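2-dehydro-3-deoxy-D-arabinonate dehydratase (Sulfolobus solfataricus, PDB 2Q18) catalyses the dehydration of 2-dehydro-3-deoxy-D-arabinonate to 2,5-dioxopentanoate in a pentose oxidation pathway, using magnesium, and works as a homotetramer of the FAH family. Local coordinates at residues A[144-149]-A[274-279]; A[203-208]-A[223-228]. One frame throughout, in Å; residues are numbered along the deposited sequence.

Contact 1. Residues A[144-149]-A[274-279]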
loop_
_atom_site.group_PDB
_atom_site.type_symbol
_atom_site.label_atom_id
_atom_site.label_comp_id
_atom_site.label_asym_id
_atom_site.label_seq_id
_atom_site.Cartn_x
_atom_site.Cartn_y
_atom_site.Cartn_z
ATOM N N PRO A 144 19.604 -32.921 5.966
ATOM C CA PRO A 144 19.318 -32.326 7.270
ATOM C C PRO A 144 20.441 -31.413 7.745
ATOM O O PRO A 144 21.590 -31.849 7.869
ATOM C CB PRO A 144 19.208 -33.547 8.186
ATOM C CG PRO A 144 20.111 -34.552 7.564
ATOM C CD PRO A 144 19.985 -34.342 6.085
ATOM N N GLU A 145 20.104 -30.155 8.020
ATOM C CA GLU A 145 21.125 -29.142 8.273
ATOM C C GLU A 145 20.704 -28.132 9.327
ATOM O O GLU A 145 19.522 -27.826 9.477
ATOM C CB GLU A 145 21.479 -28.399 6.976
ATOM C CG GLU A 145 21.512 -29.277 5.728
ATOM C CD GLU A 145 22.228 -28.645 4.548
ATOM O OE1 GLU A 145 22.589 -29.400 3.620
ATOM O OE2 GLU A 145 22.437 -27.411 4.540
ATOM N N LEU A 146 21.689 -27.630 10.062
ATOM C CA LEU A 146 21.514 -26.421 10.848
ATOM C C LEU A 146 21.558 -25.243 9.872
ATOM O O LEU A 146 22.414 -25.194 8.987
ATOM C CB LEU A 146 22.627 -26.290 11.896
ATOM C CG LEU A 146 22.542 -25.101 12.860
ATOM C CD1 LEU A 146 21.356 -25.263 13.811
ATOM C CD2 LEU A 146 23.838 -24.937 13.644
ATOM N N ALA A 147 20.620 -24.315 10.022
ATOM C CA ALA A 147 20.587 -23.120 9.192
ATOM C C ALA A 147 20.557 -21.877 10.073
ATOM O O ALA A 147 20.064 -21.925 11.200
ATOM C CB ALA A 147 19.386 -23.147 8.260
ATOM N N VAL A 148 21.103 -20.777 9.557
ATOM C CA VAL A 148 21.101 -19.499 10.275
ATOM C C VAL A 148 20.280 -18.442 9.542
ATOM O O VAL A 148 20.298 -18.373 8.310
ATOM C CB VAL A 148 22.539 -18.955 10.529
ATOM C CG1 VAL A 148 23.244 -19.778 11.602
ATOM C CG2 VAL A 148 23.362 -18.923 9.242
ATOM N N VAL A 149 19.554 -17.637 10.311
ATOM C CA VAL A 149 18.872 -16.461 9.778
ATOM C C VAL A 149 19.820 -15.268 9.947
ATOM O O VAL A 149 20.388 -15.066 11.020
ATOM C CB VAL A 149 17.518 -16.194 10.487
ATOM C CG1 VAL A 149 16.793 -15.013 9.845
ATOM C CG2 VAL A 149 16.619 -17.442 10.451
ATOM N N ILE A 274 13.255 -34.278 10.855
ATOM C CA ILE A 274 14.599 -33.825 11.196
ATOM C C ILE A 274 14.575 -33.138 12.548
ATOM O O ILE A 274 13.847 -32.162 12.749
ATOM C CB ILE A 274 15.204 -32.880 10.118
ATOM C CG1 ILE A 274 15.223 -33.569 8.751
ATOM C CG2 ILE A 274 16.618 -32.442 10.523
ATOM C CD1 ILE A 274 15.303 -32.625 7.563
ATOM N N THR A 275 15.373 -33.666 13.471
ATOM C CA THR A 275 15.449 -33.143 14.818
ATOM C C THR A 275 16.804 -32.484 15.036
ATOM O O THR A 275 17.836 -33.028 14.638
ATOM C CB THR A 275 15.234 -34.269 15.861
ATOM O OG1 THR A 275 14.023 -34.970 15.558
ATOM C CG2 THR A 275 15.145 -33.708 17.278
ATOM N N ILE A 276 16.788 -31.298 15.640
ATOM C CA ILE A 276 18.013 -30.640 16.086
ATOM C C ILE A 276 17.835 -30.202 17.531
ATOM O O ILE A 276 16.794 -29.647 17.891
ATOM C CB ILE A 276 18.414 -29.434 15.187
ATOM C CG1 ILE A 276 18.674 -29.899 13.746
ATOM C CG2 ILE A 276 19.651 -28.718 15.760
ATOM C CD1 ILE A 276 19.236 -28.829 12.810
ATOM N N SER A 277 18.849 -30.472 18.353
ATOM C CA SER A 277 18.860 -30.072 19.760
ATOM C C SER A 277 18.524 -28.593 19.928
ATOM O O SER A 277 19.062 -27.741 19.210
ATOM C CB SER A 277 20.234 -30.341 20.387
ATOM O OG SER A 277 20.671 -31.664 20.143
ATOM N N ASN A 278 17.628 -28.308 20.874
ATOM C CA ASN A 278 17.252 -26.939 21.262
ATOM C C ASN A 278 16.355 -26.192 20.267
ATOM O O ASN A 278 15.912 -25.075 20.548
ATOM C CB ASN A 278 18.490 -26.104 21.625
ATOM C CG ASN A 278 19.276 -26.700 22.783
ATOM O OD1 ASN A 278 18.736 -26.929 23.866
ATOM N ND2 ASN A 278 20.560 -26.945 22.559
ATOM N N ILE A 279 16.084 -26.805 19.117
ATOM C CA ILE A 279 15.217 -26.191 18.112
ATOM C C ILE A 279 13.885 -26.939 18.016
ATOM O O ILE A 279 12.820 -26.353 18.232
ATOM C CB ILE A 279 15.911 -26.079 16.719
ATOM C CG1 ILE A 279 17.249 -25.333 16.847
ATOM C CG2 ILE A 279 14.982 -25.382 15.715
ATOM C CD1 ILE A 279 18.084 -25.264 15.569
#
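Pro144 and Leu146 of one strand meet Ile274, Ile276 and Ile279 of another in face-to-face packing of two beta sheets within the FAH-family fold. The strand axes stay 7.9 Å apart at closest approach and run at 41° to each other; the side-chain contacts between them are apolar, and one methyl also rests on a peptide carbonyl. The tight part lies where Pro144 and the two strand isoleucines meet. The ring carbon CB of Pro144 sits 3.7 Å from Ile274 CG2, while CD1 of the same isoleucine reaches back to 4.0 Å from Pro144 CA, so the branched side chain bears on the proline with both arms. The apolar, rigid proline ring suits this place, offering CB to the isoleucine with no polar group to bury. Ile276 instead sends its longer arm to the backbone: CG1 lies anti to its own carbonyl carbon (chi1 -61°), and the arm continues extended (chi2 -173°), which carries the terminal CD1 to 3.5 Å from Glu145 O. Glu145 binds magnesium; its side chain starts away from this apolar layer, and its OE2 is held by Thr253 OG1 and Gly255 N. Pro144 O is hydrogen-bonded to OG1 of Thr256, a substrate-binding residue, placing this end beside the substrate site. Looser is the contact of Leu146 CD1 with Ile276 CD1 at 4.3 Å, and beyond Leu146 the 144-149 strand draws away from its partner. Past Ile276 the other segment turns outward: Ser277 is partly exposed and Asn278 exposed, polar residues suited to a turn at the surface. By contrast Ile279 comes back inward, its side chain crossing that of Leu146 at about a right angle, and the CD1 methyls of Leu146 and Ile279 meet at 3.7 Å.

Contact 2. Residues A[203-208]-A[223-228]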
loop_
_atom_site.group_PDB
_atom_site.type_symbol
_atom_site.label_atom_id
_atom_site.label_comp_id
_atom_site.label_asym_id
_atom_site.label_seq_id
_atom_site.Cartn_x
_atom_site.Cartn_y
_atom_site.Cartn_z
ATOM N N PRO A 203 26.559 -23.622 18.898
ATOM C CA PRO A 203 26.044 -24.169 17.640
ATOM C C PRO A 203 26.832 -25.382 17.155
ATOM O O PRO A 203 26.329 -26.151 16.335
ATOM C CB PRO A 203 26.191 -23.002 16.657
ATOM C CG PRO A 203 27.233 -22.126 17.252
ATOM C CD PRO A 203 27.062 -22.245 18.732
ATOM N N TYR A 204 28.050 -25.551 17.667
ATOM C CA TYR A 204 28.908 -26.672 17.280
ATOM C C TYR A 204 28.846 -27.830 18.278
ATOM O O TYR A 204 29.749 -28.667 18.338
ATOM C CB TYR A 204 30.347 -26.195 17.036
ATOM C CG TYR A 204 30.427 -25.114 15.979
ATOM C CD1 TYR A 204 30.689 -23.790 16.328
ATOM C CD2 TYR A 204 30.207 -25.410 14.633
ATOM C CE1 TYR A 204 30.749 -22.790 15.357
ATOM C CE2 TYR A 204 30.261 -24.424 13.660
ATOM C CZ TYR A 204 30.532 -23.118 14.027
ATOM O OH TYR A 204 30.586 -22.145 13.060
ATOM N N SER A 205 27.761 -27.875 19.046
ATOM C CA SER A 205 27.479 -28.996 19.936
ATOM C C SER A 205 25.979 -29.304 19.949
ATOM O O SER A 205 25.316 -29.186 20.979
ATOM C CB SER A 205 27.996 -28.713 21.348
ATOM O OG SER A 205 27.963 -29.893 22.127
ATOM N N LEU A 206 25.458 -29.696 18.791
ATOM C CA LEU A 206 24.037 -30.002 18.630
ATOM C C LEU A 206 23.864 -31.309 17.872
ATOM O O LEU A 206 24.576 -31.566 16.898
ATOM C CB LEU A 206 23.315 -28.880 17.866
ATOM C CG LEU A 206 23.384 -27.419 18.329
ATOM C CD1 LEU A 206 22.821 -26.505 17.243
ATOM C CD2 LEU A 206 22.656 -27.198 19.653
ATOM N N ASP A 207 22.911 -32.126 18.312
ATOM C CA ASP A 207 22.603 -33.377 17.624
ATOM C C ASP A 207 21.577 -33.157 16.520
ATOM O O ASP A 207 20.541 -32.531 16.743
ATOM C CB ASP A 207 22.104 -34.434 18.615
ATOM C CG ASP A 207 23.197 -34.910 19.558
ATOM O OD1 ASP A 207 24.230 -35.429 19.068
ATOM O OD2 ASP A 207 23.024 -34.765 20.791
ATOM N N ILE A 208 21.885 -33.667 15.333
ATOM C CA ILE A 208 20.965 -33.641 14.201
ATOM C C ILE A 208 20.571 -35.078 13.888
ATOM O O ILE A 208 21.440 -35.929 13.691
ATOM C CB ILE A 208 21.597 -32.981 12.946
ATOM C CG1 ILE A 208 22.097 -31.563 13.267
ATOM C CG2 ILE A 208 20.604 -32.980 11.768
ATOM C CD1 ILE A 208 22.816 -30.871 12.118
ATOM N N SER A 223 22.170 -39.996 12.515
ATOM C CA SER A 223 22.441 -38.791 13.278
ATOM C C SER A 223 23.902 -38.356 13.173
ATOM O O SER A 223 24.785 -39.159 12.862
ATOM C CB SER A 223 22.038 -38.975 14.742
ATOM O OG SER A 223 22.880 -39.917 15.380
ATOM N N VAL A 224 24.132 -37.069 13.420
ATOM C CA VAL A 224 25.469 -36.496 13.495
ATOM C C VAL A 224 25.425 -35.305 14.451
ATOM O O VAL A 224 24.380 -34.657 14.604
ATOM C CB VAL A 224 26.008 -36.086 12.090
ATOM C CG1 VAL A 224 25.301 -34.824 11.562
ATOM C CG2 VAL A 224 27.522 -35.892 12.120
ATOM N N ASN A 225 26.544 -35.041 15.117
ATOM C CA ASN A 225 26.666 -33.861 15.958
ATOM C C ASN A 225 27.379 -32.756 15.188
ATOM O O ASN A 225 28.259 -33.035 14.372
ATOM C CB ASN A 225 27.405 -34.188 17.258
ATOM C CG ASN A 225 27.283 -33.085 18.294
ATOM O OD1 ASN A 225 27.925 -32.038 18.183
ATOM N ND2 ASN A 225 26.463 -33.317 19.311
ATOM N N THR A 226 26.993 -31.508 15.446
ATOM C CA THR A 226 27.594 -30.357 14.763
ATOM C C THR A 226 29.059 -30.116 15.154
ATOM O O THR A 226 29.725 -29.256 14.564
ATOM C CB THR A 226 26.781 -29.055 14.969
ATOM O OG1 THR A 226 26.587 -28.820 16.368
ATOM C CG2 THR A 226 25.426 -29.136 14.270
ATOM N N ASN A 227 29.558 -30.872 16.136
ATOM C CA ASN A 227 30.992 -30.852 16.458
ATOM C C ASN A 227 31.845 -31.485 15.357
ATOM O O ASN A 227 33.072 -31.407 15.388
ATOM C CB ASN A 227 31.291 -31.464 17.841
ATOM C CG ASN A 227 30.929 -32.945 17.941
ATOM O OD1 ASN A 227 31.064 -33.707 16.984
ATOM N ND2 ASN A 227 30.486 -33.358 19.123
ATOM N N LYS A 228 31.175 -32.095 14.381
ATOM C CA LYS A 228 31.834 -32.666 13.210
ATOM C C LYS A 228 31.926 -31.673 12.049
ATOM O O LYS A 228 32.531 -31.979 11.017
ATOM C CB LYS A 228 31.114 -33.944 12.760
ATOM C CG LYS A 228 31.004 -35.015 13.845
ATOM C CD LYS A 228 32.293 -35.825 14.002
ATOM C CE LYS A 228 32.503 -36.287 15.449
ATOM N NZ LYS A 228 31.249 -36.694 16.167
HETATM O O HOH W 1 25.885 -32.215 21.969
HETATM O O HOH W 2 29.940 -31.601 21.552
HETATM O O HOH W 3 24.606 -37.435 17.022
#
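Thr226 faces Pro203 and Leu206 where a beta hairpin opens at its base. Backbone bonds set the register: Ile208 and Val224 form an antiparallel hydrogen-bonded pair, Ile208 N to Val224 O 2.8 Å and Val224 N to Ile208 O 2.9 Å, and Asp207 and Asn225 the adjoining non-hydrogen-bonded pair. Thr226 N adds a bond to Leu206 O.

Among side-chain bonds, the Thr226 hydroxyl bridges the loop: chi1 of 54° sets OG1 between its own backbone N and carbonyl carbon, where it donates to Pro203 O at 2.7 Å and accepts from Leu206 N at 2.8 Å. Threonine suits the place by offering a donor, an acceptor and a methyl together. Asn225 OD1 takes Asn227 N in an Asx turn as the strand gives way to a 3-10 turn, while ND2 reaches Asp207 OD1 at 3.1 Å from above the carboxylate, the carboxylate and amide planes 86° apart. An alanine at Asn225 would probably leave Asp207 OD1 without this donor and the turn less firmly fixed.

Water supplies the outer links, one molecule joining Ser205 OG to Asn225 ND2 and another Ser205 OG to Asn227 ND2. Of the apolar contacts, Ile208 and Val224 share a face of the sheet, Ile208 CB lying 4.4 Å from Val224 CG1, and Ile208 CD1 also comes to 3.8 Å from Thr226 CG2.

In the fold, Ile208 and Leu206 rest on Ile276 of strand 271-276 and reach Pro144 and Leu146 of strand 140-150, whereas Tyr204 OH bonds Ile233 N at the start of helix 233-241.

How the contacts relate
After an N-terminal run of strands and helices, the chain reaches strand 140-150, which carries one side of contact 1, and meets that contact's other side only at 274-279, closing a long loop. Contact 2 is nested inside it: residues 203-208 lead into strand 207-214, and the returning strand 217-225 closes the short hairpin at 223-228. The centres of the two contacts are about 9 Å apart. Strands 207-214 and 271-276 are neighbours in one sheet, so contact 2 extends that sheet laterally whereas contact 1 packs it against strand 140-150. They touch directly as well: Ser277 OG is probably hydrogen-bonded to Asp207 N.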